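Long-range contacts in hypothetical leucine rich repeat protein (Pseudoflavonifractor capillosus, PDB 4OJU), which is of unknown function but, as a BspA-type leucine-rich repeat protein that also carries magnesium sites, probably binds other proteins: residues L106-D112 / N128-N134; S97-I103 / P120-M126; F63-T69 / F85-S90; T37-A43 / I68-P74. The contacts are given in a common frame with arbitrary orientation. Numbering follows the deposited sequence.

This chain is an N-terminal piece of a longer protein. From the N terminus, contact 4 closes first, pairing strand 38-40 with strand 70-72. Contact 3 opens inside that loop and closes after it, at 85-90, so the two cross and share Ile68 and Thr69. Further along the chain, contacts 2 and 1 cross each other: 97-103 and 106-112 are met by 120-126 and 128-134. Contacts 3 and 1 join successive turns, and Ala107 O lies 2.8 Å from Phe85 N where they meet. Contacts 4 and 2 each pair neighbouring parallel strands, in two different sheets. They touch at Val73 O and Ser97 OG, 3.0 Å apart. Together the four contacts stack successive coils of the repeat domain.

Contact 1: residues L106-D112 / N128-N134; sequences LAFASCD and NPFRWSN. With MG (magnesium ion), chain H.
Neither segment forms a regular helix or strand. They run side by side, with Leu106 beside Pro129 (CA-CA 3.8 Å) and Ser110 beside Ser133 (CA-CA 4.1 Å). Leu106 and Ser110 have positive phi. A type II turn spans Phe130 to Ser133, with Trp132 at phi 70°. Backbone hydrogen bonds set the register: Leu106 N to Asn128 O 2.9 Å, Phe108 N to Pro129 O 2.7 Å and Ser110 N to Arg131 O 2.9 Å. Ser133 (chi1 m) fills the central hollow. Its OG donates to Phe108 O (2.6 Å) and accepts from Cys111 N (2.8 Å). The Leu106 side chain (m, t) brings CD2 against both Arg131 CB (3.5 Å) and Trp132 CZ3 (3.9 Å). The same indole also touches Ala109, with Trp132 CE3 4.0 Å from Ala109 CB. On the core side, Phe130 CD1 nestles against Phe108 CB (3.8 Å), and Pro129 CB meets the edge of the Phe108 ring. Arg131 reaches out to a salt bridge with Asp112 of the second subunit. Asp112 OD2 binds magnesium at 2.2 Å, with four waters and Glu105 of that subunit completing the site. This is the stacking of adjacent leucine-rich repeat turns, ending in a magnesium site shared between subunits.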
# COMPACT_ATOMS: atom_id res chain seq x y z
N LEU A 106 -4.32 9.46 7.56
CA LEU A 106 -3.66 8.42 8.34
C LEU A 106 -4.31 8.19 9.72
O LEU A 106 -3.64 7.69 10.63
CB LEU A 106 -2.17 8.81 8.51
CG LEU A 106 -1.36 9.08 7.24
CD1 LEU A 106 0.01 9.67 7.59
CD2 LEU A 106 -1.19 7.80 6.47
N ALA A 107 -5.59 8.51 9.89
CA ALA A 107 -6.30 8.37 11.18
C ALA A 107 -6.28 6.93 11.70
O ALA A 107 -6.21 6.72 12.91
CB ALA A 107 -7.74 8.85 11.04
N PHE A 108 -6.28 5.93 10.80
CA PHE A 108 -6.21 4.52 11.21
C PHE A 108 -5.01 3.88 10.53
O PHE A 108 -5.08 2.74 10.05
CB PHE A 108 -7.54 3.78 10.86
CG PHE A 108 -8.72 4.30 11.64
CD1 PHE A 108 -8.97 3.85 12.93
CD2 PHE A 108 -9.55 5.28 11.10
CE1 PHE A 108 -10.05 4.35 13.66
CE2 PHE A 108 -10.62 5.79 11.85
CZ PHE A 108 -10.84 5.34 13.13
N ALA A 109 -3.90 4.61 10.46
CA ALA A 109 -2.70 4.14 9.76
C ALA A 109 -1.91 3.12 10.56
O ALA A 109 -1.82 3.22 11.79
CB ALA A 109 -1.80 5.31 9.41
N SER A 110 -1.30 2.15 9.86
CA SER A 110 -0.45 1.11 10.45
C SER A 110 -1.11 0.43 11.70
O SER A 110 -0.48 0.29 12.75
CB SER A 110 0.91 1.71 10.82
OG SER A 110 1.84 0.76 11.30
N CYS A 111 -2.40 0.06 11.57
CA CYS A 111 -3.20 -0.68 12.56
C CYS A 111 -3.32 -2.07 12.00
O CYS A 111 -4.27 -2.38 11.28
CB CYS A 111 -4.57 -0.02 12.75
SG CYS A 111 -4.52 1.56 13.62
N ASP A 112 -2.34 -2.90 12.28
CA ASP A 112 -2.20 -4.20 11.63
C ASP A 112 -3.23 -5.25 12.05
O ASP A 112 -3.37 -6.22 11.31
CB ASP A 112 -0.77 -4.72 11.81
CG ASP A 112 0.29 -3.80 11.19
OD1 ASP A 112 -0.07 -2.97 10.31
OD2 ASP A 112 1.48 -3.95 11.54
N ASN A 128 -6.64 9.37 2.88
CA ASN A 128 -6.02 8.02 3.11
C ASN A 128 -5.81 7.68 4.61
O ASN A 128 -4.71 7.82 5.16
CB ASN A 128 -4.74 7.77 2.32
CG ASN A 128 -4.34 6.30 2.31
OD1 ASN A 128 -4.98 5.42 2.92
ND2 ASN A 128 -3.29 5.99 1.60
N PRO A 129 -6.89 7.26 5.29
CA PRO A 129 -6.77 6.98 6.73
C PRO A 129 -6.18 5.61 7.04
O PRO A 129 -5.86 5.35 8.18
CB PRO A 129 -8.24 7.01 7.21
CG PRO A 129 -9.04 7.62 6.02
CD PRO A 129 -8.29 7.12 4.84
N PHE A 130 -6.10 4.70 6.06
CA PHE A 130 -5.73 3.31 6.31
C PHE A 130 -4.36 2.90 5.78
O PHE A 130 -4.03 1.70 5.79
CB PHE A 130 -6.82 2.43 5.69
CG PHE A 130 -8.22 2.95 6.00
CD1 PHE A 130 -8.70 2.96 7.31
CD2 PHE A 130 -9.06 3.38 4.98
CE1 PHE A 130 -9.98 3.44 7.59
CE2 PHE A 130 -10.34 3.86 5.27
CZ PHE A 130 -10.79 3.89 6.58
N ARG A 131 -3.53 3.88 5.38
CA ARG A 131 -2.18 3.59 4.86
C ARG A 131 -1.40 2.72 5.83
O ARG A 131 -1.46 2.96 7.04
CB ARG A 131 -1.41 4.89 4.58
CG ARG A 131 -0.20 4.68 3.66
CD ARG A 131 0.31 6.03 3.20
NE ARG A 131 1.53 5.91 2.40
CZ ARG A 131 2.22 6.95 1.93
NH1 ARG A 131 1.78 8.19 2.13
NH2 ARG A 131 3.33 6.76 1.23
N TRP A 132 -0.72 1.67 5.30
CA TRP A 132 0.13 0.71 6.03
C TRP A 132 -0.66 -0.24 6.94
O TRP A 132 -0.06 -1.09 7.58
CB TRP A 132 1.26 1.41 6.86
CG TRP A 132 2.02 2.45 6.11
CD1 TRP A 132 2.69 2.28 4.93
CD2 TRP A 132 2.14 3.84 6.44
NE1 TRP A 132 3.23 3.48 4.51
CE2 TRP A 132 2.92 4.45 5.43
CE3 TRP A 132 1.69 4.62 7.52
CZ2 TRP A 132 3.21 5.82 5.43
CZ3 TRP A 132 2.04 5.97 7.55
CH2 TRP A 132 2.78 6.56 6.51
N SER A 133 -1.99 -0.10 7.01
CA SER A 133 -2.77 -1.04 7.80
C SER A 133 -2.98 -2.28 6.92
O SER A 133 -3.91 -2.31 6.10
CB SER A 133 -4.08 -0.43 8.27
OG SER A 133 -3.80 0.62 9.18
N ASN A 134 -2.05 -3.24 7.08
CA ASN A 134 -1.86 -4.51 6.37
C ASN A 134 -3.18 -5.25 6.04
O ASN A 134 -3.45 -5.49 4.86
CB ASN A 134 -0.90 -5.45 7.18
CG ASN A 134 0.54 -4.94 7.38
OD1 ASN A 134 0.94 -3.86 6.93
ND2 ASN A 134 1.39 -5.76 8.01
MG MG H . 3.35 -2.97 10.89
O HOH W 1 2.35 -1.43 9.92
O HOH W 2 3.50 -2.24 12.78
O HOH W 3 4.59 -4.65 11.75
O HOH W 4 3.61 -4.03 9.00

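Contact 2: residues S97-I103 / P120-M126; sequences SENLIYI and PASVEKM
The segments run parallel, with Tyr102 bridged to Lys125 (CA-CA 5.3 Å) and Ile103 to Met126 (CA-CA 4.8 Å). A type I turn spans Pro120 to Val123. Backbone hydrogen bonds join Glu124 N to Ile101 O (2.8 Å) and Ile103 N to Lys125 O (3.2 Å). A weak one links Lys125 N to Ile101 O (3.4 Å). Side chains add polar bonds at the turn. Glu98 (m, m) folds back, so that OE1 takes Ala121 N (2.8 Å) and OE2 takes Ser122 N (3.1 Å). Ser122 OG (chi1 p) accepts from Asn99 N (2.9 Å) and donates to Leu100 O (2.6 Å). Apolar contacts line the inner side: Leu100 CD2 to Val123 CG2 is 3.8 Å, and Ile103 CD1 to CG of Met126, a selenomethionine, is 4.2 Å. This short parallel ladder, with Glu98 and Ser122 tying turn to turn, joins successive coils of the leucine-rich repeat. Strand 102-103 lies between strands 79-80 and 125-127. Ile103 and Met126 pack on Ile119 of strand 116-119, and Lys125 and Met126 pair antiparallel with a strand of the third subunit.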
# COMPACT_ATOMS: atom_id res chain seq x y z
N SER A 97 -20.03 6.36 14.32
CA SER A 97 -21.43 6.67 14.47
C SER A 97 -21.87 7.66 13.42
O SER A 97 -21.07 8.46 12.93
CB SER A 97 -21.70 7.22 15.87
OG SER A 97 -21.44 6.27 16.89
N GLU A 98 -23.15 7.63 13.11
CA GLU A 98 -23.76 8.58 12.19
C GLU A 98 -23.67 9.97 12.80
O GLU A 98 -24.00 10.13 13.97
CB GLU A 98 -25.21 8.19 11.87
CG GLU A 98 -25.32 6.93 11.02
CD GLU A 98 -24.86 7.01 9.58
OE1 GLU A 98 -24.78 5.94 8.92
OE2 GLU A 98 -24.63 8.15 9.10
N ASN A 99 -23.10 10.92 12.00
CA ASN A 99 -22.75 12.34 12.21
C ASN A 99 -21.28 12.61 11.84
O ASN A 99 -20.94 13.76 11.58
CB ASN A 99 -23.04 12.88 13.61
CG ASN A 99 -24.50 13.12 13.89
OD1 ASN A 99 -25.18 13.85 13.18
ND2 ASN A 99 -25.00 12.50 14.95
N LEU A 100 -20.40 11.57 11.82
CA LEU A 100 -19.02 11.75 11.41
C LEU A 100 -18.99 12.26 9.99
O LEU A 100 -19.71 11.70 9.17
CB LEU A 100 -18.28 10.42 11.50
CG LEU A 100 -16.80 10.43 11.17
CD1 LEU A 100 -15.98 11.26 12.23
CD2 LEU A 100 -16.29 8.97 11.11
N ILE A 101 -18.23 13.33 9.72
CA ILE A 101 -18.16 13.90 8.37
C ILE A 101 -16.79 13.66 7.74
O ILE A 101 -16.71 13.38 6.54
CB ILE A 101 -18.48 15.43 8.40
CG1 ILE A 101 -19.84 15.76 9.10
CG2 ILE A 101 -18.41 16.07 7.00
CD1 ILE A 101 -21.14 15.20 8.42
N TYR A 102 -15.72 13.85 8.53
CA TYR A 102 -14.35 13.78 8.04
C TYR A 102 -13.47 12.79 8.77
O TYR A 102 -13.47 12.73 9.99
CB TYR A 102 -13.68 15.16 8.21
CG TYR A 102 -14.40 16.27 7.51
CD1 TYR A 102 -14.42 16.36 6.12
CD2 TYR A 102 -15.08 17.25 8.24
CE1 TYR A 102 -15.10 17.38 5.47
CE2 TYR A 102 -15.72 18.31 7.60
CZ TYR A 102 -15.75 18.36 6.21
OH TYR A 102 -16.44 19.37 5.58
N ILE A 103 -12.67 12.05 8.01
CA ILE A 103 -11.64 11.16 8.53
C ILE A 103 -10.35 11.68 7.94
O ILE A 103 -10.16 11.60 6.72
CB ILE A 103 -11.88 9.65 8.27
CG1 ILE A 103 -13.32 9.23 8.72
CG2 ILE A 103 -10.78 8.85 9.03
CD1 ILE A 103 -13.71 7.71 8.45
N PRO A 120 -19.89 5.35 8.26
CA PRO A 120 -21.26 5.88 8.35
C PRO A 120 -21.68 6.63 7.09
O PRO A 120 -20.82 7.19 6.38
CB PRO A 120 -21.16 6.86 9.52
CG PRO A 120 -20.02 6.35 10.32
CD PRO A 120 -19.03 5.91 9.31
N ALA A 121 -23.00 6.69 6.84
CA ALA A 121 -23.57 7.39 5.67
C ALA A 121 -23.24 8.91 5.69
O ALA A 121 -23.17 9.53 4.63
CB ALA A 121 -25.09 7.18 5.63
N SER A 122 -23.00 9.48 6.87
CA SER A 122 -22.71 10.91 7.03
C SER A 122 -21.29 11.30 6.55
O SER A 122 -21.02 12.47 6.30
CB SER A 122 -22.91 11.31 8.50
OG SER A 122 -22.04 10.54 9.32
N VAL A 123 -20.37 10.35 6.44
CA VAL A 123 -18.98 10.66 6.05
C VAL A 123 -18.97 11.21 4.64
O VAL A 123 -19.59 10.62 3.75
CB VAL A 123 -18.01 9.46 6.23
CG1 VAL A 123 -16.61 9.76 5.66
CG2 VAL A 123 -17.90 9.06 7.70
N GLU A 124 -18.32 12.37 4.45
CA GLU A 124 -18.27 13.03 3.15
C GLU A 124 -16.90 12.93 2.51
O GLU A 124 -16.80 12.98 1.28
CB GLU A 124 -18.61 14.52 3.34
CG GLU A 124 -20.07 14.72 3.68
CD GLU A 124 -20.48 16.15 3.97
OE1 GLU A 124 -19.77 17.08 3.52
OE2 GLU A 124 -21.49 16.34 4.68
N LYS A 125 -15.86 12.83 3.33
CA LYS A 125 -14.49 12.88 2.84
C LYS A 125 -13.55 12.09 3.75
O LYS A 125 -13.59 12.22 4.97
CB LYS A 125 -14.07 14.38 2.82
CG LYS A 125 -12.72 14.72 2.22
CD LYS A 125 -12.49 16.23 2.33
CE LYS A 125 -11.05 16.62 2.17
NZ LYS A 125 -10.82 18.04 2.52
N MSE A 126 -12.64 11.35 3.10
CA MSE A 126 -11.57 10.58 3.75
C MSE A 126 -10.24 10.86 3.09
O MSE A 126 -10.15 10.68 1.87
CB MSE A 126 -11.86 9.06 3.67
CG MSE A 126 -13.13 8.63 4.39
SE MSE A 126 -13.25 6.68 4.38
CE MSE A 126 -13.00 6.24 2.50
O HOH W 5 -17.32 17.99 3.33

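Contact 3: residues F63-T69 / F85-S90; sequences FEETNIT and FAYCNS
Each segment carries a type II beta turn, Phe63 to Thr66 and Phe85 to Cys88, and the two turns stack in register. CA-CA distances are 4.9 Å for Phe63 and Phe85, 5.0 Å for Glu64 and Ala86, and 4.7 Å for Glu65 and Tyr87. Glu65 (phi/psi 54/38°) and Tyr87 (60/31°) hold the third turn positions. One direct hydrogen bond crosses, from Glu65 N to Ala86 O (2.9 Å). CA-H...O contacts reinforce it: Glu64 CA to the same Ala86 O, and Glu65 CA to Tyr87 O, both 3.4 Å. Further along, Thr69 CA lies 3.3 Å from Ser90 O. A water fills the gap there, donating to Thr66 O (2.8 Å) and Ile68 O (2.6 Å) and accepting from Ser90 N (2.9 Å). Inside, the Phe63 and Phe85 rings, both chi1 m, form an offset stack with centroids 4.7 Å apart and planes at 23°. Ile68 CD1 meets the edge of the Phe85 ring, 3.7 Å from CD1 of Phe85. Glu64 and Glu65 form salt bridges with Lys61 of the second subunit. Tyr29 stacks on Phe63 and Phe108 meets Phe85, extending an aromatic ladder along the core, characteristic of stacked turns in this BspA-type repeat.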
# COMPACT_ATOMS: atom_id res chain seq x y z
N PHE A 63 -4.78 8.85 20.22
CA PHE A 63 -4.61 7.45 20.62
C PHE A 63 -3.40 6.80 20.00
O PHE A 63 -3.31 5.58 19.99
CB PHE A 63 -5.84 6.62 20.20
CG PHE A 63 -7.10 6.90 20.98
CD1 PHE A 63 -7.91 7.99 20.67
CD2 PHE A 63 -7.50 6.04 22.00
CE1 PHE A 63 -9.09 8.22 21.37
CE2 PHE A 63 -8.69 6.27 22.68
CZ PHE A 63 -9.46 7.36 22.38
N GLU A 64 -2.46 7.59 19.49
CA GLU A 64 -1.28 7.08 18.80
C GLU A 64 -0.51 6.08 19.63
O GLU A 64 -0.19 6.37 20.78
CB GLU A 64 -0.33 8.25 18.45
CG GLU A 64 0.85 7.87 17.58
CD GLU A 64 2.01 8.85 17.55
OE1 GLU A 64 2.06 9.74 18.43
OE2 GLU A 64 2.93 8.63 16.73
N GLU A 65 -0.19 4.91 19.03
CA GLU A 65 0.60 3.85 19.66
C GLU A 65 0.04 3.40 21.02
O GLU A 65 0.82 3.12 21.93
CB GLU A 65 2.08 4.30 19.84
CG GLU A 65 2.86 4.49 18.55
CD GLU A 65 3.94 5.56 18.56
OE1 GLU A 65 4.34 6.00 19.67
OE2 GLU A 65 4.40 5.94 17.46
N THR A 66 -1.30 3.34 21.17
CA THR A 66 -1.89 2.88 22.45
C THR A 66 -2.27 1.41 22.31
O THR A 66 -2.22 0.86 21.21
CB THR A 66 -3.04 3.76 22.95
OG1 THR A 66 -4.07 3.77 21.95
CG2 THR A 66 -2.60 5.18 23.28
N ASN A 67 -2.65 0.77 23.42
CA ASN A 67 -2.94 -0.66 23.48
C ASN A 67 -4.42 -0.97 23.26
O ASN A 67 -4.86 -2.08 23.57
CB ASN A 67 -2.51 -1.19 24.87
CG ASN A 67 -3.33 -0.61 26.02
OD1 ASN A 67 -4.17 0.28 25.86
ND2 ASN A 67 -3.10 -1.10 27.22
N ILE A 68 -5.21 0.01 22.80
CA ILE A 68 -6.65 -0.21 22.65
C ILE A 68 -6.96 -1.36 21.69
O ILE A 68 -6.26 -1.55 20.69
CB ILE A 68 -7.42 1.08 22.27
CG1 ILE A 68 -6.97 1.65 20.90
CG2 ILE A 68 -7.33 2.13 23.40
CD1 ILE A 68 -8.01 2.70 20.28
N THR A 69 -7.98 -2.15 22.02
CA THR A 69 -8.44 -3.29 21.22
C THR A 69 -9.70 -2.91 20.46
O THR A 69 -10.03 -3.51 19.44
CB THR A 69 -8.67 -4.52 22.09
OG1 THR A 69 -9.52 -4.15 23.18
CG2 THR A 69 -7.36 -5.13 22.61
N PHE A 85 -5.68 7.39 15.55
CA PHE A 85 -5.57 6.02 16.03
C PHE A 85 -4.41 5.27 15.37
O PHE A 85 -4.44 4.04 15.29
CB PHE A 85 -6.87 5.26 15.77
CG PHE A 85 -8.05 5.83 16.50
CD1 PHE A 85 -8.34 5.46 17.80
CD2 PHE A 85 -8.89 6.75 15.87
CE1 PHE A 85 -9.43 5.99 18.47
CE2 PHE A 85 -10.00 7.27 16.54
CZ PHE A 85 -10.24 6.92 17.85
N ALA A 86 -3.41 5.99 14.91
CA ALA A 86 -2.32 5.32 14.21
C ALA A 86 -1.43 4.49 15.11
O ALA A 86 -1.25 4.83 16.29
CB ALA A 86 -1.49 6.36 13.49
N TYR A 87 -0.85 3.42 14.55
CA TYR A 87 0.09 2.48 15.17
C TYR A 87 -0.52 1.78 16.39
O TYR A 87 0.21 1.38 17.31
CB TYR A 87 1.44 3.17 15.52
CG TYR A 87 1.99 3.95 14.35
CD1 TYR A 87 2.54 3.30 13.24
CD2 TYR A 87 1.92 5.34 14.31
CE1 TYR A 87 2.99 4.00 12.13
CE2 TYR A 87 2.39 6.06 13.21
CZ TYR A 87 2.90 5.39 12.11
OH TYR A 87 3.36 6.09 11.03
N CYS A 88 -1.84 1.57 16.36
CA CYS A 88 -2.58 0.85 17.41
C CYS A 88 -2.66 -0.60 16.97
O CYS A 88 -3.59 -1.01 16.30
CB CYS A 88 -3.95 1.46 17.66
SG CYS A 88 -3.88 3.07 18.49
N ASN A 89 -1.64 -1.36 17.33
CA ASN A 89 -1.49 -2.69 16.81
C ASN A 89 -2.41 -3.74 17.40
O ASN A 89 -2.47 -4.83 16.83
CB ASN A 89 -0.04 -3.13 16.83
CG ASN A 89 0.69 -2.60 15.59
OD1 ASN A 89 0.09 -2.30 14.51
ND2 ASN A 89 1.99 -2.45 15.73
N SER A 90 -3.22 -3.39 18.40
CA SER A 90 -4.20 -4.35 18.91
C SER A 90 -5.61 -3.92 18.54
O SER A 90 -6.56 -4.61 18.87
CB SER A 90 -4.08 -4.51 20.43
OG SER A 90 -2.78 -4.95 20.76
O HOH W 6 -3.88 -0.97 19.92
O HOH W 7 0.13 -0.60 19.85
O HOH W 8 -3.75 -4.35 24.03

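Contact 4: residues T37-A43 / I68-P74; sequences TYADIPA and ITGVTVP. With EDO (1,2-ethanediol), chain E.
Strands 38-40 and 70-72 are parallel, their axes 6° apart in direction and 4.6 Å apart at closest approach. Tyr38 pairs with Gly70, Ala39 with Val71 and Asp40 with Thr72. The backbone ladder is regular: Thr69 N gives to Thr37 O (2.8 Å), Ala39 N to Gly70 O (2.9 Å), Thr72 N to Ala39 O (3.0 Å) and Ile41 N to Thr72 O (3.3 Å). Hydroxyls pair on the outer side. Thr37 OG1 and Thr69 OG1, both chi1 p, are hydrogen-bonded at 2.7 Å. Tyr38 (chi1 t) lays a ring face over Gly70 C and Val71 N, and Tyr38 OH meets Thr72 OG1 in a very short bond of 2.5 Å. A CB on Gly70 would clash with Tyr38 CD2. A water donates to Asp40 OD1 (3.2 Å) and bonds Thr72 OG1 (2.9 Å). The Ala39 face is apolar: Ile41 CD1 touches Val71 CG2 (3.6 Å), and Phe63 and Phe85 pack against it. Beyond the strands, Pro74 CD packs on Ile41 CB (3.6 Å). On the far edge, Val71 and Val73 bond through their backbones to strand 93-95. The chemistry is that of an amphipathic sheet: hydroxyls and a carboxylate face outward, and apolar side chains face the hydrophobic core of the repeat.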
# COMPACT_ATOMS: atom_id res chain seq x y z
N THR A 37 -9.03 -2.06 27.73
CA THR A 37 -8.48 -1.72 26.41
C THR A 37 -9.60 -1.32 25.43
O THR A 37 -9.31 -1.06 24.27
CB THR A 37 -7.63 -2.88 25.88
OG1 THR A 37 -8.48 -4.01 25.68
CG2 THR A 37 -6.45 -3.22 26.79
N TYR A 38 -10.86 -1.29 25.87
CA TYR A 38 -11.94 -0.81 25.02
C TYR A 38 -12.16 0.67 25.36
O TYR A 38 -12.44 1.00 26.52
CB TYR A 38 -13.25 -1.62 25.17
CG TYR A 38 -14.22 -1.29 24.05
CD1 TYR A 38 -15.03 -0.15 24.12
CD2 TYR A 38 -14.25 -2.03 22.88
CE1 TYR A 38 -15.87 0.21 23.07
CE2 TYR A 38 -15.07 -1.68 21.82
CZ TYR A 38 -15.88 -0.56 21.92
OH TYR A 38 -16.71 -0.22 20.88
N ALA A 39 -11.98 1.56 24.39
CA ALA A 39 -12.16 3.00 24.59
C ALA A 39 -13.57 3.41 24.22
O ALA A 39 -13.89 3.57 23.05
CB ALA A 39 -11.14 3.77 23.76
N ASP A 40 -14.44 3.54 25.24
CA ASP A 40 -15.83 3.98 25.03
C ASP A 40 -15.78 5.48 25.24
O ASP A 40 -15.86 5.95 26.36
CB ASP A 40 -16.78 3.24 26.00
CG ASP A 40 -18.27 3.41 25.72
OD1 ASP A 40 -18.62 3.89 24.60
OD2 ASP A 40 -19.08 3.05 26.59
N ILE A 41 -15.52 6.23 24.17
CA ILE A 41 -15.30 7.68 24.24
C ILE A 41 -16.59 8.40 24.64
O ILE A 41 -17.61 8.21 23.98
CB ILE A 41 -14.73 8.23 22.90
CG1 ILE A 41 -13.36 7.60 22.55
CG2 ILE A 41 -14.66 9.76 22.92
CD1 ILE A 41 -12.85 7.87 21.08
N PRO A 42 -16.56 9.27 25.68
CA PRO A 42 -17.79 9.99 26.06
C PRO A 42 -18.21 10.99 24.98
O PRO A 42 -17.36 11.57 24.30
CB PRO A 42 -17.44 10.69 27.37
CG PRO A 42 -15.97 10.66 27.46
CD PRO A 42 -15.42 9.61 26.56
N ALA A 43 -19.53 11.15 24.81
CA ALA A 43 -20.11 12.09 23.84
C ALA A 43 -20.05 13.53 24.34
O ALA A 43 -20.21 14.47 23.56
CB ALA A 43 -21.56 11.71 23.57
N ILE A 68 -5.21 0.01 22.80
CA ILE A 68 -6.65 -0.21 22.65
C ILE A 68 -6.96 -1.36 21.69
O ILE A 68 -6.26 -1.55 20.69
CB ILE A 68 -7.42 1.08 22.27
CG1 ILE A 68 -6.97 1.65 20.90
CG2 ILE A 68 -7.33 2.13 23.40
CD1 ILE A 68 -8.01 2.70 20.28
N THR A 69 -7.98 -2.15 22.02
CA THR A 69 -8.44 -3.29 21.22
C THR A 69 -9.70 -2.91 20.46
O THR A 69 -10.03 -3.51 19.44
CB THR A 69 -8.67 -4.52 22.09
OG1 THR A 69 -9.52 -4.15 23.18
CG2 THR A 69 -7.36 -5.13 22.61
N GLY A 70 -10.42 -1.94 20.99
CA GLY A 70 -11.67 -1.47 20.41
C GLY A 70 -11.97 -0.04 20.77
O GLY A 70 -11.44 0.48 21.76
N VAL A 71 -12.80 0.61 19.98
CA VAL A 71 -13.17 1.99 20.23
C VAL A 71 -14.57 2.28 19.71
O VAL A 71 -14.93 1.85 18.61
CB VAL A 71 -12.13 3.01 19.66
CG1 VAL A 71 -11.98 2.92 18.14
CG2 VAL A 71 -12.45 4.46 20.09
N THR A 72 -15.35 3.04 20.50
CA THR A 72 -16.62 3.62 20.08
C THR A 72 -16.38 5.11 19.98
O THR A 72 -16.01 5.74 20.97
CB THR A 72 -17.77 3.28 21.00
OG1 THR A 72 -18.00 1.88 20.92
CG2 THR A 72 -19.05 4.00 20.60
N VAL A 73 -16.53 5.66 18.78
CA VAL A 73 -16.44 7.09 18.50
C VAL A 73 -17.91 7.57 18.57
O VAL A 73 -18.72 7.10 17.77
CB VAL A 73 -15.75 7.36 17.15
CG1 VAL A 73 -15.69 8.86 16.87
CG2 VAL A 73 -14.35 6.75 17.12
N PRO A 74 -18.30 8.37 19.58
CA PRO A 74 -19.73 8.68 19.77
C PRO A 74 -20.28 9.60 18.69
O PRO A 74 -19.50 10.27 18.01
CB PRO A 74 -19.76 9.34 21.15
CG PRO A 74 -18.42 9.99 21.25
CD PRO A 74 -17.48 8.98 20.64
C1 EDO E . -20.81 6.72 27.40
O1 EDO E . -20.34 6.44 26.09
C2 EDO E . -19.66 6.57 28.41
O2 EDO E . -18.50 7.17 27.88
O HOH W 9 -20.09 1.59 22.95